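Local coordinates for Per a 4 allergen (Periplaneta americana, PDB 3EBW), which is a cockroach allergen of the lipocalin family with IgE-binding epitopes, and may, as other lipocalins do, bind a small molecule inside its beta barrel, at residues Tyr121-His126 against Leu147-Met152; Phe96-Asp101 against Asn139-Pro144; Tyr102-Ile107 against Asp132-Lys137. All coordinates share one frame; numbering follows the deposited sequence.

Contact 1: residues Tyr121-His126 against Leu147-Met152; sequences YWIASH and LSLDDM
Ile123, on the strand 119-125, turns its side chain toward the loop 147-152 and is the residue through which the two segments meet, against Leu149 and Met152, modelled as selenomethionine. The side chain divides at CB. Its short branch, CG2, lies anti to the backbone N and approaches Leu149 CD1 at 4.1 Å. The longer branch begins with CG1, which is anti to the carbonyl carbon (chi1 -72°) and comes to 3.9 Å from the same methyl, Leu149 CD1, so that this methyl is shared by both branches. At the tip, Ile123 CD1 reaches Met152, with its selenium SE 3.5 Å away. The side chain of Met152 runs extended beyond CG and passes Ile123 at about a right angle, whereas that of Leu149 is set at a slant to it. The contact is wholly apolar and buried. Within the loop, Asp151 N donates to Ser148 O (2.8 Å). This is the outer wall of a lipocalin barrel: Ile123 also packs on Val138 of the helix 132-142 and on Phe130, while Leu149 touches Phe26 of the strand 20-27 and the helix residues Lys135 and Asn139. Just before the short strand 153-154, the returning loop thus packs against both the helix 132-142 and the strands 20-27 and 119-125.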
loop_
_atom_site.group_PDB
_atom_site.type_symbol
_atom_site.label_atom_id
_atom_site.label_comp_id
_atom_site.label_asym_id
_atom_site.label_seq_id
_atom_site.Cartn_x
_atom_site.Cartn_y
_atom_site.Cartn_z
ATOM N N TYR A 121 -4.650 -3.970 8.619
ATOM C CA TYR A 121 -5.819 -3.434 9.333
ATOM C C TYR A 121 -6.931 -3.148 8.338
ATOM O O TYR A 121 -6.664 -2.710 7.236
ATOM C CB TYR A 121 -5.485 -2.151 10.110
ATOM C CG TYR A 121 -4.557 -2.385 11.275
ATOM C CD1 TYR A 121 -5.002 -2.224 12.585
ATOM C CD2 TYR A 121 -3.247 -2.795 11.065
ATOM C CE1 TYR A 121 -4.175 -2.458 13.649
ATOM C CE2 TYR A 121 -2.411 -3.037 12.118
ATOM C CZ TYR A 121 -2.875 -2.864 13.419
ATOM O OH TYR A 121 -2.021 -3.054 14.483
ATOM N N TRP A 122 -8.171 -3.422 8.735
ATOM C CA TRP A 122 -9.336 -3.196 7.889
ATOM C C TRP A 122 -10.329 -2.358 8.693
ATOM O O TRP A 122 -10.775 -2.755 9.762
ATOM C CB TRP A 122 -9.940 -4.539 7.471
ATOM C CG TRP A 122 -9.063 -5.352 6.531
ATOM C CD1 TRP A 122 -8.856 -5.115 5.202
ATOM C CD2 TRP A 122 -8.287 -6.532 6.844
ATOM N NE1 TRP A 122 -8.000 -6.070 4.662
ATOM C CE2 TRP A 122 -7.640 -6.945 5.649
ATOM C CE3 TRP A 122 -8.075 -7.270 8.007
ATOM C CZ2 TRP A 122 -6.806 -8.057 5.588
ATOM C CZ3 TRP A 122 -7.229 -8.387 7.937
ATOM C CH2 TRP A 122 -6.608 -8.761 6.733
ATOM N N ILE A 123 -10.642 -1.170 8.199
ATOM C CA ILE A 123 -11.572 -0.289 8.902
ATOM C C ILE A 123 -12.894 -0.497 8.192
ATOM O O ILE A 123 -12.953 -0.417 6.970
ATOM C CB ILE A 123 -11.089 1.209 8.827
ATOM C CG1 ILE A 123 -9.854 1.422 9.720
ATOM C CG2 ILE A 123 -12.163 2.136 9.332
ATOM C CD1 ILE A 123 -8.660 0.580 9.355
ATOM N N ALA A 124 -13.951 -0.786 8.948
ATOM C CA ALA A 124 -15.260 -1.076 8.346
ATOM C C ALA A 124 -16.474 -0.319 8.900
ATOM O O ALA A 124 -16.427 0.270 9.965
ATOM C CB ALA A 124 -15.512 -2.589 8.417
ATOM N N SER A 125 -17.575 -0.347 8.164
ATOM C CA SER A 125 -18.766 0.350 8.611
ATOM C C SER A 125 -20.049 -0.190 7.997
ATOM O O SER A 125 -20.017 -0.916 6.992
ATOM C CB SER A 125 -18.643 1.837 8.290
ATOM O OG SER A 125 -19.834 2.521 8.626
ATOM N N HIS A 126 -21.181 0.158 8.613
ATOM C CA HIS A 126 -22.487 -0.269 8.114
ATOM C C HIS A 126 -22.901 0.716 7.034
ATOM O O HIS A 126 -23.617 0.372 6.100
ATOM C CB HIS A 126 -23.519 -0.298 9.243
ATOM C CG HIS A 126 -23.455 -1.537 10.083
ATOM N ND1 HIS A 126 -23.688 -2.793 9.570
ATOM C CD2 HIS A 126 -23.165 -1.711 11.395
ATOM C CE1 HIS A 126 -23.542 -3.691 10.529
ATOM N NE2 HIS A 126 -23.224 -3.061 11.644
ATOM N N LEU A 147 -1.158 4.268 13.831
ATOM C CA LEU A 147 -1.846 4.177 12.551
ATOM C C LEU A 147 -2.865 5.277 12.622
ATOM O O LEU A 147 -3.235 5.718 13.712
ATOM C CB LEU A 147 -2.609 2.855 12.372
ATOM C CG LEU A 147 -2.005 1.511 11.950
ATOM C CD1 LEU A 147 -1.570 1.528 10.504
ATOM C CD2 LEU A 147 -0.874 1.186 12.873
ATOM N N SER A 148 -3.329 5.702 11.454
ATOM C CA SER A 148 -4.319 6.752 11.361
ATOM C C SER A 148 -5.112 6.509 10.098
ATOM O O SER A 148 -4.630 5.904 9.144
ATOM C CB SER A 148 -3.648 8.106 11.276
ATOM O OG SER A 148 -4.587 9.058 10.831
ATOM N N LEU A 149 -6.326 7.014 10.066
ATOM C CA LEU A 149 -7.158 6.784 8.918
ATOM C C LEU A 149 -6.536 7.207 7.587
ATOM O O LEU A 149 -6.884 6.657 6.545
ATOM C CB LEU A 149 -8.495 7.467 9.146
ATOM C CG LEU A 149 -9.672 6.711 8.565
ATOM C CD1 LEU A 149 -9.478 5.220 8.816
ATOM C CD2 LEU A 149 -10.964 7.233 9.177
ATOM N N ASP A 150 -5.602 8.154 7.616
ATOM C CA ASP A 150 -4.967 8.641 6.383
ATOM C C ASP A 150 -3.578 8.046 6.187
ATOM O O ASP A 150 -2.726 8.598 5.486
ATOM C CB ASP A 150 -4.885 10.172 6.412
ATOM C CG ASP A 150 -4.054 10.687 7.571
ATOM O OD1 ASP A 150 -4.148 11.892 7.892
ATOM O OD2 ASP A 150 -3.298 9.884 8.159
ATOM N N ASP A 151 -3.374 6.899 6.813
ATOM C CA ASP A 151 -2.106 6.189 6.752
ATOM C C ASP A 151 -2.361 4.924 5.939
ATOM O O ASP A 151 -1.458 4.125 5.693
ATOM C CB ASP A 151 -1.668 5.839 8.181
ATOM C CG ASP A 151 -0.171 5.879 8.364
ATOM O OD1 ASP A 151 0.275 5.743 9.522
ATOM O OD2 ASP A 151 0.553 6.044 7.362
HETATM N N MSE A 152 -3.614 4.757 5.528
HETATM C CA MSE A 152 -4.006 3.602 4.742
HETATM C C MSE A 152 -4.947 3.913 3.582
HETATM O O MSE A 152 -5.572 4.969 3.528
HETATM C CB MSE A 152 -4.609 2.552 5.657
HETATM C CG MSE A 152 -5.588 3.101 6.629
HETATM SE SE MSE A 152 -5.689 1.940 8.142
HETATM C CE MSE A 152 -6.871 3.051 9.202
#

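Contact 2: residues Phe96-Asp101 against Asn139-Pro144; sequences FMVGTD and NEVLAP. Unlike the reference sequence in segment 96-101: Val98 (reference Ile).
Val141, on the helix 132-142, directs CG1 at the backbone of Val98 and Gly99 near the end of the strand 93-100. The tight part of the contact is centred on this one methyl. With CG1 anti to the backbone N (chi1 -177°), Val141 CG1 is carried out from the helix to 4.1 Å from the carbonyl oxygen Val98 O. The same methyl, Val141 CG1, lies 4.3 Å from Val98 CG1 and 4.4 Å from Gly99 CA, so it rests partly on a side chain and partly on bare main chain. The closest CA atoms, those of Gly99 and Val141, are 6.9 Å apart. The strand is also irregular at this point: Val98 and Gly99 together face Ile107 of the strand 106-112 in a classic beta bulge, and Val98 has the helical backbone angles (phi -66°, psi -34°) expected at its first position.

Away from Val141 the contact soon becomes loose. Only 95 Å² is buried in all, counting both sides. Glu140, Ala143 and Pro144 lie on the solvent side of the helix end, and Glu140 is poorly ordered. Leu142 turns its end toward the strand, but Leu142 CD2 stays 5.2 Å from Val98 CG1, and the residue is engaged elsewhere.

Those other partners place the contact in the barrel. Leu142 packs on Ile107 and on Leu147 of the loop that follows the helix, and Val98 also touches Ile107. The last turn of the helix therefore lies over the paired strands 93-100 and 106-112, while the neighbouring Met97 sends its side chain elsewhere, onto Val108, Phe81, Phe10 and Tyr18.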
loop_
_atom_site.group_PDB
_atom_site.type_symbol
_atom_site.label_atom_id
_atom_site.label_comp_id
_atom_site.label_asym_id
_atom_site.label_seq_id
_atom_site.Cartn_x
_atom_site.Cartn_y
_atom_site.Cartn_z
ATOM N N PHE A 96 -8.002 -10.476 14.872
ATOM C CA PHE A 96 -8.144 -9.724 16.123
ATOM C C PHE A 96 -9.133 -8.591 15.983
ATOM O O PHE A 96 -9.045 -7.827 15.066
ATOM C CB PHE A 96 -6.794 -9.157 16.541
ATOM C CG PHE A 96 -5.788 -10.208 16.836
ATOM C CD1 PHE A 96 -5.437 -10.504 18.147
ATOM C CD2 PHE A 96 -5.249 -10.976 15.808
ATOM C CE1 PHE A 96 -4.569 -11.558 18.420
ATOM C CE2 PHE A 96 -4.386 -12.027 16.074
ATOM C CZ PHE A 96 -4.044 -12.319 17.381
HETATM N N MSE A 97 -10.079 -8.477 16.901
HETATM C CA MSE A 97 -11.047 -7.408 16.837
HETATM C C MSE A 97 -10.430 -6.244 17.569
HETATM O O MSE A 97 -10.553 -6.154 18.773
HETATM C CB MSE A 97 -12.317 -7.820 17.543
HETATM C CG MSE A 97 -13.338 -6.738 17.577
HETATM SE SE MSE A 97 -13.754 -6.178 15.778
HETATM C CE MSE A 97 -15.204 -7.412 15.383
ATOM N N VAL A 98 -9.758 -5.350 16.855
ATOM C CA VAL A 98 -9.117 -4.200 17.487
ATOM C C VAL A 98 -10.071 -3.189 18.128
ATOM O O VAL A 98 -9.741 -2.581 19.153
ATOM C CB VAL A 98 -8.237 -3.483 16.475
ATOM C CG1 VAL A 98 -7.630 -2.220 17.080
ATOM C CG2 VAL A 98 -7.166 -4.436 15.996
ATOM N N GLY A 99 -11.248 -3.005 17.536
ATOM C CA GLY A 99 -12.199 -2.067 18.096
ATOM C C GLY A 99 -13.483 -1.898 17.307
ATOM O O GLY A 99 -13.461 -1.722 16.090
ATOM N N THR A 100 -14.619 -1.941 17.992
ATOM C CA THR A 100 -15.889 -1.763 17.309
ATOM C C THR A 100 -17.061 -1.366 18.223
ATOM O O THR A 100 -17.034 -1.590 19.429
ATOM C CB THR A 100 -16.277 -3.025 16.558
ATOM O OG1 THR A 100 -17.493 -2.776 15.849
ATOM C CG2 THR A 100 -16.495 -4.192 17.531
ATOM N N ASP A 101 -18.089 -0.768 17.637
ATOM C CA ASP A 101 -19.261 -0.383 18.396
ATOM C C ASP A 101 -20.444 -1.137 17.805
ATOM O O ASP A 101 -21.603 -0.810 18.055
ATOM C CB ASP A 101 -19.491 1.125 18.311
ATOM C CG ASP A 101 -20.019 1.569 16.960
ATOM O OD1 ASP A 101 -20.304 2.774 16.826
ATOM O OD2 ASP A 101 -20.155 0.736 16.039
ATOM N N ASN A 139 -9.600 6.911 14.700
ATOM C CA ASN A 139 -8.193 7.286 14.844
ATOM C C ASN A 139 -7.810 7.326 16.300
ATOM O O ASN A 139 -6.648 7.146 16.663
ATOM C CB ASN A 139 -7.928 8.637 14.202
ATOM C CG ASN A 139 -7.929 8.557 12.711
ATOM O OD1 ASN A 139 -8.967 8.324 12.090
ATOM N ND2 ASN A 139 -6.758 8.722 12.116
ATOM N N GLU A 140 -8.810 7.572 17.133
ATOM C CA GLU A 140 -8.612 7.597 18.563
ATOM C C GLU A 140 -8.180 6.169 18.911
ATOM O O GLU A 140 -7.243 5.959 19.689
ATOM C CB GLU A 140 -9.932 7.948 19.233
ATOM C CG GLU A 140 -9.849 8.221 20.706
ATOM C CD GLU A 140 -11.225 8.380 21.312
ATOM O OE1 GLU A 140 -11.961 9.301 20.891
ATOM O OE2 GLU A 140 -11.574 7.575 22.200
ATOM N N VAL A 141 -8.861 5.196 18.298
ATOM C CA VAL A 141 -8.580 3.779 18.509
ATOM C C VAL A 141 -7.314 3.304 17.794
ATOM O O VAL A 141 -6.488 2.589 18.383
ATOM C CB VAL A 141 -9.757 2.877 18.030
ATOM C CG1 VAL A 141 -9.449 1.417 18.351
ATOM C CG2 VAL A 141 -11.070 3.292 18.688
ATOM N N LEU A 142 -7.167 3.683 16.529
ATOM C CA LEU A 142 -6.004 3.268 15.753
ATOM C C LEU A 142 -4.707 3.836 16.332
ATOM O O LEU A 142 -3.647 3.194 16.301
ATOM C CB LEU A 142 -6.172 3.698 14.286
ATOM C CG LEU A 142 -6.661 2.640 13.279
ATOM C CD1 LEU A 142 -5.552 1.664 12.962
ATOM C CD2 LEU A 142 -7.849 1.885 13.849
ATOM N N ALA A 143 -4.818 5.033 16.893
ATOM C CA ALA A 143 -3.687 5.742 17.472
ATOM C C ALA A 143 -2.633 4.911 18.217
ATOM O O ALA A 143 -1.484 4.836 17.789
ATOM C CB ALA A 143 -4.206 6.846 18.364
ATOM N N PRO A 144 -3.011 4.270 19.333
ATOM C CA PRO A 144 -2.078 3.458 20.129
ATOM C C PRO A 144 -1.090 2.571 19.379
ATOM O O PRO A 144 -0.065 2.168 19.952
ATOM C CB PRO A 144 -3.010 2.641 21.013
ATOM C CG PRO A 144 -4.158 3.599 21.240
ATOM C CD PRO A 144 -4.388 4.150 19.855
#

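Contact 3: residues Tyr102-Ile107 against Asp132-Lys137; sequences YQTYSI and DATKAK
Tyr105 and Thr134 bring the two backbones nearest, their CA atoms 7.0 Å apart, where the turn of a beta hairpin leading into the strand 106-112 meets the start of the helix 132-142 that packs on the barrel of this lipocalin fold. Thr134 leaves the helix facing the turn: with OG1 beside the backbone N (chi1 -54°), its methyl CG2 is anti to that N and packs 3.6 Å from Tyr105 CB and 4.0 Å from Thr104 CG2. Thr104 and Thr134 reach toward each other tip to tip, but their OG1 atoms remain 3.7 Å apart; Thr134 OG1 is hydrogen-bonded to Asp131 OD2, just before the helix. Thr104 CG2 also lies in the plane of the Tyr105 ring, at its edge. The turn itself is tied back to the sheet, since Thr104 O accepts a hydrogen bond from Ser125 OG. One turn of helix later, Lys137 crosses the tyrosine obliquely and places CG over one face of the ring, 4.2 Å from CZ. Bends at chi2 (56°) and chi4 (-49°) bring the end of the lysine chain to the hydroxyl, and its NZ ends 3.4 Å from Tyr105 OH in a weak hydrogen bond.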
loop_
_atom_site.group_PDB
_atom_site.type_symbol
_atom_site.label_atom_id
_atom_site.label_comp_id
_atom_site.label_asym_id
_atom_site.label_seq_id
_atom_site.Cartn_x
_atom_site.Cartn_y
_atom_site.Cartn_z
ATOM N N TYR A 102 -20.122 -2.151 17.012
ATOM C CA TYR A 102 -21.095 -3.000 16.346
ATOM C C TYR A 102 -22.110 -2.291 15.488
ATOM O O TYR A 102 -23.039 -2.940 15.015
ATOM C CB TYR A 102 -21.859 -3.895 17.331
ATOM C CG TYR A 102 -20.988 -4.784 18.179
ATOM C CD1 TYR A 102 -20.462 -4.321 19.381
ATOM C CD2 TYR A 102 -20.670 -6.076 17.779
ATOM C CE1 TYR A 102 -19.642 -5.116 20.162
ATOM C CE2 TYR A 102 -19.848 -6.877 18.559
ATOM C CZ TYR A 102 -19.337 -6.382 19.747
ATOM O OH TYR A 102 -18.472 -7.111 20.505
ATOM N N GLN A 103 -21.975 -0.985 15.279
ATOM C CA GLN A 103 -22.935 -0.305 14.418
ATOM C C GLN A 103 -22.581 1.094 13.942
ATOM O O GLN A 103 -23.383 2.008 14.064
ATOM C CB GLN A 103 -24.328 -0.314 15.066
ATOM C CG GLN A 103 -25.219 -1.430 14.492
ATOM C CD GLN A 103 -26.521 -1.640 15.240
ATOM O OE1 GLN A 103 -27.351 -0.737 15.337
ATOM N NE2 GLN A 103 -26.710 -2.848 15.765
ATOM N N THR A 104 -21.385 1.246 13.378
ATOM C CA THR A 104 -20.910 2.527 12.856
ATOM C C THR A 104 -19.479 2.415 12.327
ATOM O O THR A 104 -19.178 2.894 11.239
ATOM C CB THR A 104 -20.959 3.647 13.926
ATOM O OG1 THR A 104 -21.284 4.876 13.283
ATOM C CG2 THR A 104 -19.621 3.847 14.598
ATOM N N TYR A 105 -18.604 1.789 13.113
ATOM C CA TYR A 105 -17.210 1.586 12.745
ATOM C C TYR A 105 -16.789 0.201 13.238
ATOM O O TYR A 105 -17.397 -0.343 14.150
ATOM C CB TYR A 105 -16.328 2.652 13.380
ATOM C CG TYR A 105 -16.056 2.442 14.844
ATOM C CD1 TYR A 105 -17.028 2.710 15.802
ATOM C CD2 TYR A 105 -14.814 1.983 15.274
ATOM C CE1 TYR A 105 -16.772 2.532 17.156
ATOM C CE2 TYR A 105 -14.544 1.797 16.621
ATOM C CZ TYR A 105 -15.527 2.073 17.563
ATOM O OH TYR A 105 -15.258 1.878 18.904
ATOM N N SER A 106 -15.749 -0.366 12.643
ATOM C CA SER A 106 -15.296 -1.689 13.019
ATOM C C SER A 106 -13.871 -1.926 12.596
ATOM O O SER A 106 -13.645 -2.265 11.439
ATOM C CB SER A 106 -16.161 -2.742 12.332
ATOM O OG SER A 106 -15.412 -3.930 12.098
ATOM N N ILE A 107 -12.900 -1.783 13.489
ATOM C CA ILE A 107 -11.538 -2.034 13.047
ATOM C C ILE A 107 -11.040 -3.449 13.440
ATOM O O ILE A 107 -10.845 -3.765 14.600
ATOM C CB ILE A 107 -10.542 -0.820 13.457
ATOM C CG1 ILE A 107 -9.361 -1.318 14.251
ATOM C CG2 ILE A 107 -11.279 0.320 14.186
ATOM C CD1 ILE A 107 -8.380 -2.063 13.439
ATOM N N ASP A 132 -17.337 12.978 10.056
ATOM C CA ASP A 132 -16.183 13.454 10.812
ATOM C C ASP A 132 -16.175 12.966 12.254
ATOM O O ASP A 132 -15.115 12.809 12.858
ATOM C CB ASP A 132 -16.111 14.980 10.729
ATOM C CG ASP A 132 -15.809 15.457 9.315
ATOM O OD1 ASP A 132 -14.642 15.334 8.882
ATOM O OD2 ASP A 132 -16.738 15.926 8.623
ATOM N N ALA A 133 -17.359 12.695 12.788
ATOM C CA ALA A 133 -17.486 12.200 14.153
ATOM C C ALA A 133 -16.765 10.860 14.306
ATOM O O ALA A 133 -15.786 10.741 15.051
ATOM C CB ALA A 133 -18.956 12.036 14.503
ATOM N N THR A 134 -17.271 9.854 13.597
ATOM C CA THR A 134 -16.708 8.507 13.620
ATOM C C THR A 134 -15.193 8.549 13.376
ATOM O O THR A 134 -14.415 8.186 14.259
ATOM C CB THR A 134 -17.397 7.600 12.550
ATOM O OG1 THR A 134 -18.819 7.628 12.736
ATOM C CG2 THR A 134 -16.922 6.165 12.676
ATOM N N LYS A 135 -14.788 9.002 12.189
ATOM C CA LYS A 135 -13.368 9.102 11.829
ATOM C C LYS A 135 -12.506 9.456 13.038
ATOM O O LYS A 135 -11.437 8.876 13.259
ATOM C CB LYS A 135 -13.155 10.167 10.747
ATOM C CG LYS A 135 -13.284 9.685 9.316
ATOM C CD LYS A 135 -12.457 10.583 8.408
ATOM C CE LYS A 135 -12.254 9.980 7.024
ATOM N NZ LYS A 135 -11.024 10.507 6.353
ATOM N N ALA A 136 -12.984 10.424 13.810
ATOM C CA ALA A 136 -12.290 10.872 15.006
ATOM C C ALA A 136 -11.993 9.674 15.897
ATOM O O ALA A 136 -10.840 9.417 16.271
ATOM C CB ALA A 136 -13.157 11.870 15.754
ATOM N N LYS A 137 -13.058 8.945 16.222
ATOM C CA LYS A 137 -12.977 7.769 17.077
ATOM C C LYS A 137 -12.073 6.682 16.498
ATOM O O LYS A 137 -11.231 6.120 17.212
ATOM C CB LYS A 137 -14.384 7.210 17.309
ATOM C CG LYS A 137 -14.438 6.054 18.275
ATOM C CD LYS A 137 -13.836 6.439 19.611
ATOM C CE LYS A 137 -13.983 5.305 20.590
ATOM N NZ LYS A 137 -15.394 4.843 20.547
#

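The three contacts lie on one side of the barrel, with centres about 9 Å apart for contacts 1 and 2 and for contacts 2 and 3, and about 10 Å for contacts 1 and 3. Contacts 2 and 3 share the helix 132-142, its end and its start respectively; contact 1 takes up the loop that follows it. Their other halves lie on or beside three consecutive strands of the antiparallel sheet, 93-100, 106-112 and 119-125. Along the chain the strand-side segments 96-101, 102-107 and 121-126 all precede 132-137, 139-144 and 147-152. A continuous C-terminal run is thereby laid over the outside of the lipocalin barrel.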